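Local coordinates for protein LbaCas13a H328A (C2c2) (Lachnospiraceae bacterium NK4A179, PDB 5WLH) that binds pre-crRNA as its guide and, as an RNA-targeting, A-cleaving CRISPR-Cas13a nuclease, probably cuts RNA after recognising a matching target, at residues Arg300-Leu305 against Lys438-Tyr443; Val306-Tyr311 against Ser316-Val321; Ala454-Ala459 against Leu1133-Leu1138. All coordinates share one frame; numbering follows the deposited sequence.

Interaction 1 of 3, residues Arg300-Leu305 against Lys438-Tyr443; sequences RRMRRL and KDLINY. With nucleotides of chain B.
Tyr443 turns the edge of its ring to the RNA: the phosphorus of C11 of chain B lies in the ring plane, and OP1 lies near that plane, at the ring edge. Tyr443 OH donates to OP1 of C11 of chain B over 2.6 Å, while Tyr443 CE1 is 3.4 Å from the same oxygen, an approach that suits a phenol, whose hydroxyl and polarised ring hydrogens both point outward. Within 300-305, Arg300 CG lies over one face of the Arg304 guanidinium, offset toward its rim. Between the segments the contact is purely apolar and centres on Met302. Its chain runs out with CG anti to the backbone N (chi1 -169°), stays extended through chi2 and bends only at chi3 (77°), so that the tip folds back alongside Leu440. The side chains of Met302 and Leu440 run antiparallel alongside each other, Met302 CG lying 3.8 Å from Leu440 CD1 and Met302 SD 3.9 Å from Leu440 CB. The methyl CE of Met302 finishes 4.0 Å from Ile441 CG1. An unbranched, flexible thioether can lie along Leu440 and still bring its methyl to Ile441. Lys438 points away from helix 292-311, and its NZ donates to OP1 of A3 of chain B at 2.5 Å; its length carries the charge from the helix surface to the phosphate. Helix 429-458 thus faces helix 292-311 with one side and bound RNA with others. Helix 398-417 covers Met302 and Leu440 through Phe404 and Arg407, and Arg303 reaches helix 327-335, where it pairs with Asp330.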
loop_
_atom_site.group_PDB
_atom_site.type_symbol
_atom_site.label_atom_id
_atom_site.label_comp_id
_atom_site.label_asym_id
_atom_site.label_seq_id
_atom_site.Cartn_x
_atom_site.Cartn_y
_atom_site.Cartn_z
ATOM N N ARG A 300 -17.833 -1.552 30.673
ATOM C CA ARG A 300 -17.343 -1.866 32.011
ATOM C C ARG A 300 -17.294 -3.365 32.254
ATOM O O ARG A 300 -16.354 -3.861 32.882
ATOM C CB ARG A 300 -18.229 -1.188 33.052
ATOM C CG ARG A 300 -17.770 -1.415 34.483
ATOM C CD ARG A 300 -18.486 -0.432 35.417
ATOM N NE ARG A 300 -18.236 0.956 35.042
ATOM C CZ ARG A 300 -19.134 1.747 34.466
ATOM N NH1 ARG A 300 -20.351 1.295 34.201
ATOM N NH2 ARG A 300 -18.812 2.992 34.155
ATOM N N ARG A 301 -18.301 -4.104 31.788
ATOM C CA ARG A 301 -18.266 -5.552 31.942
ATOM C C ARG A 301 -17.110 -6.154 31.163
ATOM O O ARG A 301 -16.449 -7.085 31.635
ATOM C CB ARG A 301 -19.584 -6.169 31.488
ATOM C CG ARG A 301 -20.757 -5.803 32.438
ATOM C CD ARG A 301 -22.087 -6.169 31.832
ATOM N NE ARG A 301 -23.150 -5.440 32.527
ATOM C CZ ARG A 301 -23.640 -5.803 33.709
ATOM N NH1 ARG A 301 -23.174 -6.887 34.304
ATOM N NH2 ARG A 301 -24.604 -5.096 34.290
ATOM N N MET A 302 -16.858 -5.640 29.960
ATOM C CA MET A 302 -15.705 -6.120 29.203
ATOM C C MET A 302 -14.402 -5.751 29.904
ATOM O O MET A 302 -13.459 -6.551 29.939
ATOM C CB MET A 302 -15.743 -5.541 27.785
ATOM C CG MET A 302 -14.752 -6.180 26.855
ATOM S SD MET A 302 -14.877 -5.486 25.178
ATOM C CE MET A 302 -14.046 -3.930 25.410
ATOM N N ARG A 303 -14.342 -4.555 30.498
ATOM C CA ARG A 303 -13.159 -4.165 31.255
ATOM C C ARG A 303 -12.928 -5.100 32.436
ATOM O O ARG A 303 -11.783 -5.464 32.731
ATOM C CB ARG A 303 -13.299 -2.721 31.730
ATOM C CG ARG A 303 -12.124 -2.201 32.521
ATOM C CD ARG A 303 -10.866 -2.127 31.659
ATOM N NE ARG A 303 -9.670 -1.995 32.482
ATOM C CZ ARG A 303 -8.435 -1.910 32.006
ATOM N NH1 ARG A 303 -8.223 -1.936 30.689
ATOM N NH2 ARG A 303 -7.410 -1.813 32.852
ATOM N N ARG A 304 -14.002 -5.492 33.129
ATOM C CA ARG A 304 -13.848 -6.416 34.256
ATOM C C ARG A 304 -13.278 -7.752 33.798
ATOM O O ARG A 304 -12.496 -8.385 34.519
ATOM C CB ARG A 304 -15.189 -6.619 34.962
ATOM C CG ARG A 304 -15.593 -5.426 35.797
ATOM C CD ARG A 304 -16.674 -5.811 36.797
ATOM N NE ARG A 304 -17.299 -4.633 37.390
ATOM C CZ ARG A 304 -18.421 -4.092 36.939
ATOM N NH1 ARG A 304 -19.034 -4.629 35.889
ATOM N NH2 ARG A 304 -18.932 -3.025 37.541
ATOM N N LEU A 305 -13.659 -8.210 32.605
ATOM C CA LEU A 305 -13.076 -9.446 32.100
ATOM C C LEU A 305 -11.571 -9.303 31.915
ATOM O O LEU A 305 -10.813 -10.230 32.220
ATOM C CB LEU A 305 -13.728 -9.853 30.786
ATOM C CG LEU A 305 -15.157 -10.372 30.915
ATOM C CD1 LEU A 305 -15.747 -10.627 29.535
ATOM C CD2 LEU A 305 -15.189 -11.651 31.721
ATOM N N LYS A 438 -7.119 -2.596 24.465
ATOM C CA LYS A 438 -7.251 -1.914 23.185
ATOM C C LYS A 438 -7.500 -2.905 22.054
ATOM O O LYS A 438 -8.115 -2.541 21.045
ATOM C CB LYS A 438 -6.016 -1.084 22.892
ATOM C CG LYS A 438 -5.837 0.099 23.851
ATOM C CD LYS A 438 -4.612 0.904 23.481
ATOM C CE LYS A 438 -4.388 2.061 24.454
ATOM N NZ LYS A 438 -3.619 1.581 25.639
ATOM N N ASP A 439 -7.003 -4.140 22.200
ATOM C CA ASP A 439 -7.240 -5.211 21.233
ATOM C C ASP A 439 -8.715 -5.596 21.189
ATOM O O ASP A 439 -9.278 -5.843 20.109
ATOM C CB ASP A 439 -6.357 -6.406 21.625
ATOM C CG ASP A 439 -6.231 -7.467 20.556
ATOM O OD1 ASP A 439 -6.783 -7.334 19.427
ATOM O OD2 ASP A 439 -5.531 -8.470 20.874
ATOM N N LEU A 440 -9.368 -5.638 22.357
ATOM C CA LEU A 440 -10.798 -5.921 22.391
ATOM C C LEU A 440 -11.586 -4.799 21.740
ATOM O O LEU A 440 -12.543 -5.045 20.998
ATOM C CB LEU A 440 -11.260 -6.105 23.837
ATOM C CG LEU A 440 -10.679 -7.322 24.550
ATOM C CD1 LEU A 440 -11.391 -7.533 25.885
ATOM C CD2 LEU A 440 -10.774 -8.568 23.696
ATOM N N ILE A 441 -11.221 -3.559 22.046
ATOM C CA ILE A 441 -11.898 -2.427 21.432
ATOM C C ILE A 441 -11.639 -2.423 19.929
ATOM O O ILE A 441 -12.540 -2.153 19.128
ATOM C CB ILE A 441 -11.444 -1.131 22.115
ATOM C CG1 ILE A 441 -11.955 -1.121 23.568
ATOM C CG2 ILE A 441 -11.959 0.083 21.383
ATOM C CD1 ILE A 441 -11.323 -0.012 24.387
ATOM N N ASN A 442 -10.420 -2.785 19.528
ATOM C CA ASN A 442 -10.107 -2.919 18.108
ATOM C C ASN A 442 -11.064 -3.884 17.430
ATOM O O ASN A 442 -11.579 -3.618 16.336
ATOM C CB ASN A 442 -8.679 -3.416 17.936
ATOM C CG ASN A 442 -8.297 -3.560 16.475
ATOM O OD1 ASN A 442 -7.970 -2.577 15.839
ATOM N ND2 ASN A 442 -8.336 -4.791 15.950
ATOM N N TYR A 443 -11.298 -5.031 18.069
ATOM C CA TYR A 443 -12.131 -6.051 17.461
ATOM C C TYR A 443 -13.546 -5.535 17.248
ATOM O O TYR A 443 -14.130 -5.735 16.180
ATOM C CB TYR A 443 -12.122 -7.305 18.336
ATOM C CG TYR A 443 -12.706 -8.512 17.654
ATOM C CD1 TYR A 443 -11.976 -9.226 16.712
ATOM C CD2 TYR A 443 -14.001 -8.927 17.940
ATOM C CE1 TYR A 443 -12.524 -10.327 16.071
ATOM C CE2 TYR A 443 -14.547 -10.030 17.307
ATOM C CZ TYR A 443 -13.810 -10.726 16.385
ATOM O OH TYR A 443 -14.371 -11.830 15.776
ATOM P P C B 11 -11.870 -12.762 13.018
ATOM O OP1 C B 11 -13.222 -12.498 13.524
ATOM O OP2 C B 11 -10.901 -13.528 13.854
ATOM O "O5'" C B 11 -11.967 -13.573 11.672
ATOM C "C5'" C B 11 -13.021 -13.332 10.755
ATOM C "C4'" C B 11 -12.966 -14.319 9.633
ATOM O "O4'" C B 11 -11.705 -14.208 8.924
ATOM C "C3'" C B 11 -12.999 -15.776 10.047
ATOM O "O3'" C B 11 -14.284 -16.211 10.375
ATOM C "C2'" C B 11 -12.425 -16.458 8.824
ATOM O "O2'" C B 11 -13.364 -16.373 7.762
ATOM C "C1'" C B 11 -11.298 -15.495 8.485
ATOM N N1 C B 11 -10.025 -15.833 9.155
ATOM C C2 C B 11 -9.226 -16.824 8.596
ATOM O O2 C B 11 -9.637 -17.430 7.582
ATOM N N3 C B 11 -8.043 -17.101 9.172
ATOM C C4 C B 11 -7.648 -16.423 10.260
ATOM N N4 C B 11 -6.465 -16.728 10.806
ATOM C C5 C B 11 -8.452 -15.401 10.850
ATOM C C6 C B 11 -9.624 -15.142 10.265
ATOM P P A B 4 -0.488 3.361 23.451
ATOM O OP1 A B 4 -1.436 2.677 22.518
ATOM O OP2 A B 4 -0.238 2.814 24.809
ATOM O "O5'" A B 4 0.927 3.465 22.741
ATOM C "C5'" A B 4 1.047 4.021 21.442
ATOM C "C4'" A B 4 2.493 4.207 21.092
ATOM O "O4'" A B 4 3.096 5.150 22.011
ATOM C "C3'" A B 4 3.352 2.966 21.228
ATOM O "O3'" A B 4 3.250 2.119 20.103
ATOM C "C2'" A B 4 4.742 3.549 21.428
ATOM O "O2'" A B 4 5.263 4.033 20.196
ATOM C "C1'" A B 4 4.422 4.759 22.299
ATOM N N9 A B 4 4.497 4.448 23.738
ATOM C C8 A B 4 3.483 4.207 24.632
ATOM N N7 A B 4 3.913 3.994 25.858
ATOM C C5 A B 4 5.293 4.122 25.755
ATOM C C6 A B 4 6.354 4.010 26.682
ATOM N N6 A B 4 6.196 3.744 27.980
ATOM N N1 A B 4 7.607 4.207 26.220
ATOM C C2 A B 4 7.798 4.475 24.925
ATOM N N3 A B 4 6.884 4.598 23.962
ATOM C C4 A B 4 5.657 4.399 24.449
ATOM P P A B 3 -3.759 5.030 27.607
ATOM O OP1 A B 3 -3.400 3.709 27.026
ATOM O OP2 A B 3 -3.758 5.232 29.079
ATOM O "O5'" A B 3 -2.815 6.171 27.043
ATOM C "C5'" A B 3 -1.530 5.865 26.594
ATOM C "C4'" A B 3 -1.253 6.556 25.294
ATOM O "O4'" A B 3 -0.584 7.812 25.577
ATOM C "C3'" A B 3 -0.292 5.783 24.408
ATOM O "O3'" A B 3 -0.973 4.883 23.552
ATOM C "C2'" A B 3 0.484 6.872 23.700
ATOM O "O2'" A B 3 -0.301 7.429 22.657
ATOM C "C1'" A B 3 0.584 7.916 24.812
ATOM N N9 A B 3 1.708 7.667 25.731
ATOM C C8 A B 3 1.623 7.403 27.088
ATOM N N7 A B 3 2.791 7.249 27.669
ATOM C C5 A B 3 3.698 7.422 26.626
ATOM C C6 A B 3 5.103 7.403 26.581
ATOM N N6 A B 3 5.855 7.155 27.657
ATOM N N1 A B 3 5.715 7.629 25.393
ATOM C C2 A B 3 4.944 7.868 24.322
ATOM N N3 A B 3 3.614 7.916 24.247
ATOM C C4 A B 3 3.048 7.686 25.437
#

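Interaction 2 of 3, residues Val306-Tyr311 against Ser316-Val321; sequences VVLYFY and SKLSDV
Leu318 drives its side chain against Val307 and Leu308 at the end of helix 292-311, and everything tight in this contact runs through it. With CG anti to its own carbonyl carbon (chi1 -59°) and CD1 stretched out beyond it (chi2 -180°), Leu318 projects straight at the helix. Leu318 CD1 rests 3.7 Å from Leu308 CA and 3.8 Å from Leu308 CB, so the methyl meets the root of that residue, next to the main chain, while the outer part of the Leu308 side chain continues toward Ala385 and Val386 of helix 357-388. Beside it Val307 CG1 lies 4.1 Å from Leu318 CG, the two side chains passing flank to flank as each points toward the other's backbone. Valine suits this place because its short branch brings a methyl to the leucine without pushing the loop off; the CA atoms of Leu308 and Leu318 are 7.5 Å apart. The rest of 316-321 is looser. Lys317 starts toward the helix, yet its end leads away and packs on Asp330 and Arg334 of helix 327-335, whereas Ser316, Ser319 and Asp320 are exposed, as polar residues of a surface loop can be. A backbone bond from Ser319 N to Ser316 O, 3.4 Å long, weakly closes the turn that carries Lys317 and Leu318. Since the pairing between the segments is wholly apolar, their fit depends on burial and shape; directed bonds to the loop come from elsewhere, such as Arg393, whose NE donates to the Leu318 carbonyl oxygen.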
loop_
_atom_site.group_PDB
_atom_site.type_symbol
_atom_site.label_atom_id
_atom_site.label_comp_id
_atom_site.label_asym_id
_atom_site.label_seq_id
_atom_site.Cartn_x
_atom_site.Cartn_y
_atom_site.Cartn_z
ATOM N N VAL A 306 -11.122 -8.157 31.397
ATOM C CA VAL A 306 -9.684 -7.938 31.235
ATOM C C VAL A 306 -9.008 -7.898 32.598
ATOM O O VAL A 306 -7.944 -8.496 32.807
ATOM C CB VAL A 306 -9.420 -6.641 30.453
ATOM C CG1 VAL A 306 -7.913 -6.339 30.402
ATOM C CG2 VAL A 306 -10.009 -6.726 29.052
ATOM N N VAL A 307 -9.608 -7.177 33.546
ATOM C CA VAL A 307 -9.012 -7.107 34.876
ATOM C C VAL A 307 -8.939 -8.501 35.492
ATOM O O VAL A 307 -7.907 -8.897 36.058
ATOM C CB VAL A 307 -9.798 -6.126 35.763
ATOM C CG1 VAL A 307 -9.347 -6.267 37.237
ATOM C CG2 VAL A 307 -9.619 -4.684 35.256
ATOM N N LEU A 308 -10.028 -9.271 35.382
ATOM C CA LEU A 308 -10.036 -10.638 35.896
ATOM C C LEU A 308 -8.924 -11.473 35.276
ATOM O O LEU A 308 -8.220 -12.214 35.975
ATOM C CB LEU A 308 -11.387 -11.297 35.629
ATOM C CG LEU A 308 -11.384 -12.816 35.777
ATOM C CD1 LEU A 308 -11.236 -13.199 37.248
ATOM C CD2 LEU A 308 -12.640 -13.444 35.169
ATOM N N TYR A 309 -8.765 -11.375 33.958
ATOM C CA TYR A 309 -7.817 -12.233 33.263
ATOM C C TYR A 309 -6.403 -12.028 33.776
ATOM O O TYR A 309 -5.672 -13.000 34.024
ATOM C CB TYR A 309 -7.886 -11.959 31.760
ATOM C CG TYR A 309 -7.202 -12.999 30.906
ATOM C CD1 TYR A 309 -5.831 -12.945 30.666
ATOM C CD2 TYR A 309 -7.932 -14.023 30.325
ATOM C CE1 TYR A 309 -5.217 -13.887 29.857
ATOM C CE2 TYR A 309 -7.323 -14.978 29.524
ATOM C CZ TYR A 309 -5.963 -14.906 29.309
ATOM O OH TYR A 309 -5.381 -15.849 28.504
ATOM N N PHE A 310 -5.999 -10.777 33.956
ATOM C CA PHE A 310 -4.613 -10.472 34.257
ATOM C C PHE A 310 -4.345 -10.263 35.739
ATOM O O PHE A 310 -3.193 -10.390 36.162
ATOM C CB PHE A 310 -4.168 -9.213 33.505
ATOM C CG PHE A 310 -4.041 -9.427 32.035
ATOM C CD1 PHE A 310 -2.931 -10.085 31.515
ATOM C CD2 PHE A 310 -5.044 -9.015 31.169
ATOM C CE1 PHE A 310 -2.812 -10.309 30.145
ATOM C CE2 PHE A 310 -4.928 -9.243 29.800
ATOM C CZ PHE A 310 -3.804 -9.883 29.291
ATOM N N TYR A 311 -5.360 -9.929 36.525
ATOM C CA TYR A 311 -5.136 -9.579 37.921
ATOM C C TYR A 311 -5.895 -10.470 38.885
ATOM O O TYR A 311 -5.705 -10.338 40.097
ATOM C CB TYR A 311 -5.487 -8.105 38.172
ATOM C CG TYR A 311 -4.683 -7.191 37.278
ATOM C CD1 TYR A 311 -3.383 -6.826 37.608
ATOM C CD2 TYR A 311 -5.211 -6.728 36.073
ATOM C CE1 TYR A 311 -2.631 -6.003 36.757
ATOM C CE2 TYR A 311 -4.484 -5.904 35.237
ATOM C CZ TYR A 311 -3.192 -5.551 35.576
ATOM O OH TYR A 311 -2.483 -4.733 34.722
ATOM N N SER A 316 -9.219 -5.458 43.412
ATOM C CA SER A 316 -10.131 -4.558 44.109
ATOM C C SER A 316 -11.226 -4.015 43.199
ATOM O O SER A 316 -12.308 -3.675 43.691
ATOM C CB SER A 316 -9.351 -3.407 44.746
ATOM O OG SER A 316 -8.731 -2.602 43.766
ATOM N N LYS A 317 -10.990 -3.962 41.883
ATOM C CA LYS A 317 -12.011 -3.468 40.965
ATOM C C LYS A 317 -13.074 -4.508 40.657
ATOM O O LYS A 317 -14.060 -4.181 39.988
ATOM C CB LYS A 317 -11.372 -2.982 39.660
ATOM C CG LYS A 317 -10.824 -1.571 39.743
ATOM C CD LYS A 317 -11.923 -0.588 40.138
ATOM C CE LYS A 317 -11.422 0.842 40.151
ATOM N NZ LYS A 317 -10.400 1.062 41.202
ATOM N N LEU A 318 -12.908 -5.742 41.125
ATOM C CA LEU A 318 -13.915 -6.776 40.956
ATOM C C LEU A 318 -14.721 -7.025 42.225
ATOM O O LEU A 318 -15.630 -7.858 42.207
ATOM C CB LEU A 318 -13.255 -8.078 40.516
ATOM C CG LEU A 318 -12.489 -7.964 39.206
ATOM C CD1 LEU A 318 -11.870 -9.303 38.829
ATOM C CD2 LEU A 318 -13.475 -7.474 38.128
ATOM N N SER A 319 -14.407 -6.318 43.313
ATOM C CA SER A 319 -15.025 -6.593 44.609
ATOM C C SER A 319 -16.490 -6.169 44.633
ATOM O O SER A 319 -17.366 -6.952 45.019
ATOM C CB SER A 319 -14.235 -5.885 45.712
ATOM O OG SER A 319 -14.480 -6.470 46.980
ATOM N N ASP A 320 -16.774 -4.930 44.236
ATOM C CA ASP A 320 -18.128 -4.382 44.246
ATOM C C ASP A 320 -18.699 -4.478 42.836
ATOM O O ASP A 320 -18.310 -3.711 41.947
ATOM C CB ASP A 320 -18.125 -2.939 44.748
ATOM C CG ASP A 320 -19.517 -2.331 44.789
ATOM O OD1 ASP A 320 -20.506 -3.078 44.661
ATOM O OD2 ASP A 320 -19.621 -1.098 44.949
ATOM N N VAL A 321 -19.639 -5.408 42.643
ATOM C CA VAL A 321 -20.147 -5.700 41.306
ATOM C C VAL A 321 -20.905 -4.523 40.711
ATOM O O VAL A 321 -21.066 -4.452 39.486
ATOM C CB VAL A 321 -21.035 -6.960 41.326
ATOM C CG1 VAL A 321 -20.384 -8.057 42.156
ATOM C CG2 VAL A 321 -22.428 -6.635 41.847
#

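Interaction 3 of 3, residues Ala454-Ala459 against Leu1133-Leu1138; sequences AVYNYA and LMNFQL
Water 1 sits between two asparagines, accepting from Asn1135 ND2 at 3.1 Å and, weakly, from Asn457 ND2 at the same distance. Asparagine suits both places: its amide N-H can donate to a water that bridges two side chains too short to meet. Beside the bridge, Tyr456 projects from its helix toward helix 1106-1145 and carries its ring over to it. There the methyl CE of Met1134 lies over one face, 3.6 Å from the Tyr456 ring centroid and 10° off the normal, a CH-pi contact. Met1134 SD stands more obliquely, 4.5 Å from that centroid, completing a Met-aromatic pair; the bend at chi3 (80°) turns the methyl inward onto the ring. Leu1138 CD1 touches the root of the tyrosine, 3.6 Å from Tyr456 CB. Tyr609 meets the same ring edge-to-face, and Asn457 packs on His608. The helix segments cross at 99° with their axes 9.5 Å apart, a near-perpendicular crossing filled by large side chains. His608 closes an R-X4-H sequence, so the arrangement probably belongs to the framework around a HEPN nuclease motif, as in other Cas13 proteins.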
loop_
_atom_site.group_PDB
_atom_site.type_symbol
_atom_site.label_atom_id
_atom_site.label_comp_id
_atom_site.label_asym_id
_atom_site.label_seq_id
_atom_site.Cartn_x
_atom_site.Cartn_y
_atom_site.Cartn_z
ATOM N N ALA A 454 -20.268 -3.657 4.224
ATOM C CA ALA A 454 -21.317 -4.389 3.508
ATOM C C ALA A 454 -22.556 -3.522 3.266
ATOM O O ALA A 454 -23.135 -3.544 2.170
ATOM C CB ALA A 454 -21.679 -5.664 4.273
ATOM N N VAL A 455 -22.975 -2.750 4.267
ATOM C CA VAL A 455 -24.173 -1.917 4.108
ATOM C C VAL A 455 -23.944 -0.862 3.035
ATOM O O VAL A 455 -24.783 -0.654 2.153
ATOM C CB VAL A 455 -24.557 -1.270 5.451
ATOM C CG1 VAL A 455 -25.630 -0.188 5.243
ATOM C CG2 VAL A 455 -25.032 -2.324 6.419
ATOM N N TYR A 456 -22.797 -0.176 3.094
ATOM C CA TYR A 456 -22.517 0.881 2.131
ATOM C C TYR A 456 -22.505 0.355 0.703
ATOM O O TYR A 456 -23.021 1.004 -0.219
ATOM C CB TYR A 456 -21.163 1.525 2.421
ATOM C CG TYR A 456 -20.815 2.605 1.420
ATOM C CD1 TYR A 456 -21.492 3.822 1.436
ATOM C CD2 TYR A 456 -19.824 2.419 0.466
ATOM C CE1 TYR A 456 -21.179 4.820 0.537
ATOM C CE2 TYR A 456 -19.506 3.423 -0.441
ATOM C CZ TYR A 456 -20.203 4.617 -0.401
ATOM O OH TYR A 456 -19.916 5.630 -1.280
ATOM N N ASN A 457 -21.888 -0.800 0.495
ATOM C CA ASN A 457 -21.702 -1.262 -0.866
ATOM C C ASN A 457 -22.939 -1.956 -1.409
ATOM O O ASN A 457 -23.202 -1.878 -2.616
ATOM C CB ASN A 457 -20.488 -2.181 -0.929
ATOM C CG ASN A 457 -19.201 -1.389 -0.911
ATOM O OD1 ASN A 457 -18.821 -0.811 -1.924
ATOM N ND2 ASN A 457 -18.568 -1.296 0.244
ATOM N N TYR A 458 -23.710 -2.607 -0.557
ATOM C CA TYR A 458 -24.767 -3.480 -1.028
ATOM C C TYR A 458 -26.163 -3.162 -0.512
ATOM O O TYR A 458 -27.118 -3.806 -0.964
ATOM C CB TYR A 458 -24.431 -4.937 -0.684
ATOM C CG TYR A 458 -23.093 -5.378 -1.226
ATOM C CD1 TYR A 458 -22.733 -5.107 -2.545
ATOM C CD2 TYR A 458 -22.192 -6.059 -0.421
ATOM C CE1 TYR A 458 -21.512 -5.506 -3.051
ATOM C CE2 TYR A 458 -20.958 -6.467 -0.924
ATOM C CZ TYR A 458 -20.629 -6.175 -2.225
ATOM O OH TYR A 458 -19.423 -6.571 -2.735
ATOM N N ALA A 459 -26.326 -2.211 0.407
ATOM C CA ALA A 459 -27.655 -1.931 0.944
ATOM C C ALA A 459 -27.992 -0.444 0.900
ATOM O O ALA A 459 -28.815 0.028 1.691
ATOM C CB ALA A 459 -27.800 -2.468 2.370
ATOM N N LEU A 1133 -14.251 5.634 8.896
ATOM C CA LEU A 1133 -15.135 6.373 9.796
ATOM C C LEU A 1133 -16.573 6.280 9.305
ATOM O O LEU A 1133 -17.474 5.930 10.064
ATOM C CB LEU A 1133 -14.688 7.836 9.901
ATOM C CG LEU A 1133 -15.586 8.757 10.734
ATOM C CD1 LEU A 1133 -15.806 8.155 12.119
ATOM C CD2 LEU A 1133 -14.943 10.135 10.832
ATOM N N MET A 1134 -16.792 6.532 8.011
ATOM C CA MET A 1134 -18.136 6.380 7.465
ATOM C C MET A 1134 -18.642 4.961 7.636
ATOM O O MET A 1134 -19.809 4.744 7.988
ATOM C CB MET A 1134 -18.163 6.761 5.989
ATOM C CG MET A 1134 -19.504 6.413 5.375
ATOM S SD MET A 1134 -19.423 6.670 3.614
ATOM C CE MET A 1134 -18.587 5.162 3.092
ATOM N N ASN A 1135 -17.784 3.967 7.357
ATOM C CA ASN A 1135 -18.201 2.578 7.505
ATOM C C ASN A 1135 -18.525 2.253 8.962
ATOM O O ASN A 1135 -19.468 1.508 9.238
ATOM C CB ASN A 1135 -17.108 1.638 7.004
ATOM C CG ASN A 1135 -17.089 1.509 5.495
ATOM O OD1 ASN A 1135 -17.971 1.990 4.806
ATOM N ND2 ASN A 1135 -16.048 0.881 4.980
ATOM N N PHE A 1136 -17.702 2.746 9.897
ATOM C CA PHE A 1136 -17.996 2.530 11.305
ATOM C C PHE A 1136 -19.367 3.085 11.644
ATOM O O PHE A 1136 -20.198 2.396 12.249
ATOM C CB PHE A 1136 -16.961 3.203 12.209
ATOM C CG PHE A 1136 -17.269 3.013 13.663
ATOM C CD1 PHE A 1136 -18.166 3.862 14.329
ATOM C CD2 PHE A 1136 -16.725 1.943 14.356
ATOM C CE1 PHE A 1136 -18.485 3.639 15.655
ATOM C CE2 PHE A 1136 -17.025 1.731 15.699
ATOM C CZ PHE A 1136 -17.899 2.581 16.349
ATOM N N GLN A 1137 -19.598 4.346 11.276
ATOM C CA GLN A 1137 -20.884 4.979 11.567
ATOM C C GLN A 1137 -22.026 4.230 10.900
ATOM O O GLN A 1137 -23.053 3.973 11.527
ATOM C CB GLN A 1137 -20.870 6.432 11.122
ATOM C CG GLN A 1137 -19.923 7.288 11.951
ATOM C CD GLN A 1137 -19.802 8.688 11.417
ATOM O OE1 GLN A 1137 -19.624 8.900 10.213
ATOM N NE2 GLN A 1137 -19.892 9.659 12.309
ATOM N N LEU A 1138 -21.855 3.856 9.629
ATOM C CA LEU A 1138 -22.885 3.087 8.944
ATOM C C LEU A 1138 -23.151 1.773 9.646
ATOM O O LEU A 1138 -24.300 1.389 9.833
ATOM C CB LEU A 1138 -22.476 2.818 7.502
ATOM C CG LEU A 1138 -22.675 4.010 6.590
ATOM C CD1 LEU A 1138 -22.082 3.662 5.218
ATOM C CD2 LEU A 1138 -24.203 4.368 6.451
HETATM O O HOH W 1 -16.819 0.519 2.028
#

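All three contacts are buried where they touch, but they differ in setting. Interactions 1 and 2 share helix 292-311, lie 13 Å apart between centres and meet directly, Leu440 CD1 coming within 3.5 Å of Val306 CG2; interaction 1 joins two long helices beside the RNA, while interaction 2 holds a loop with an exposed outer side and lies farthest from the centre of the chain. Helix 429-458 runs on from interaction 1 to interaction 3, 23 Å away between centres and nearest the chain's centre. Chemistry follows place: aliphatic packing in interaction 2, thioether on aliphatic in interaction 1, with phosphate-binding side chains added there, and thioether on aromatic plus a water bridge in interaction 3.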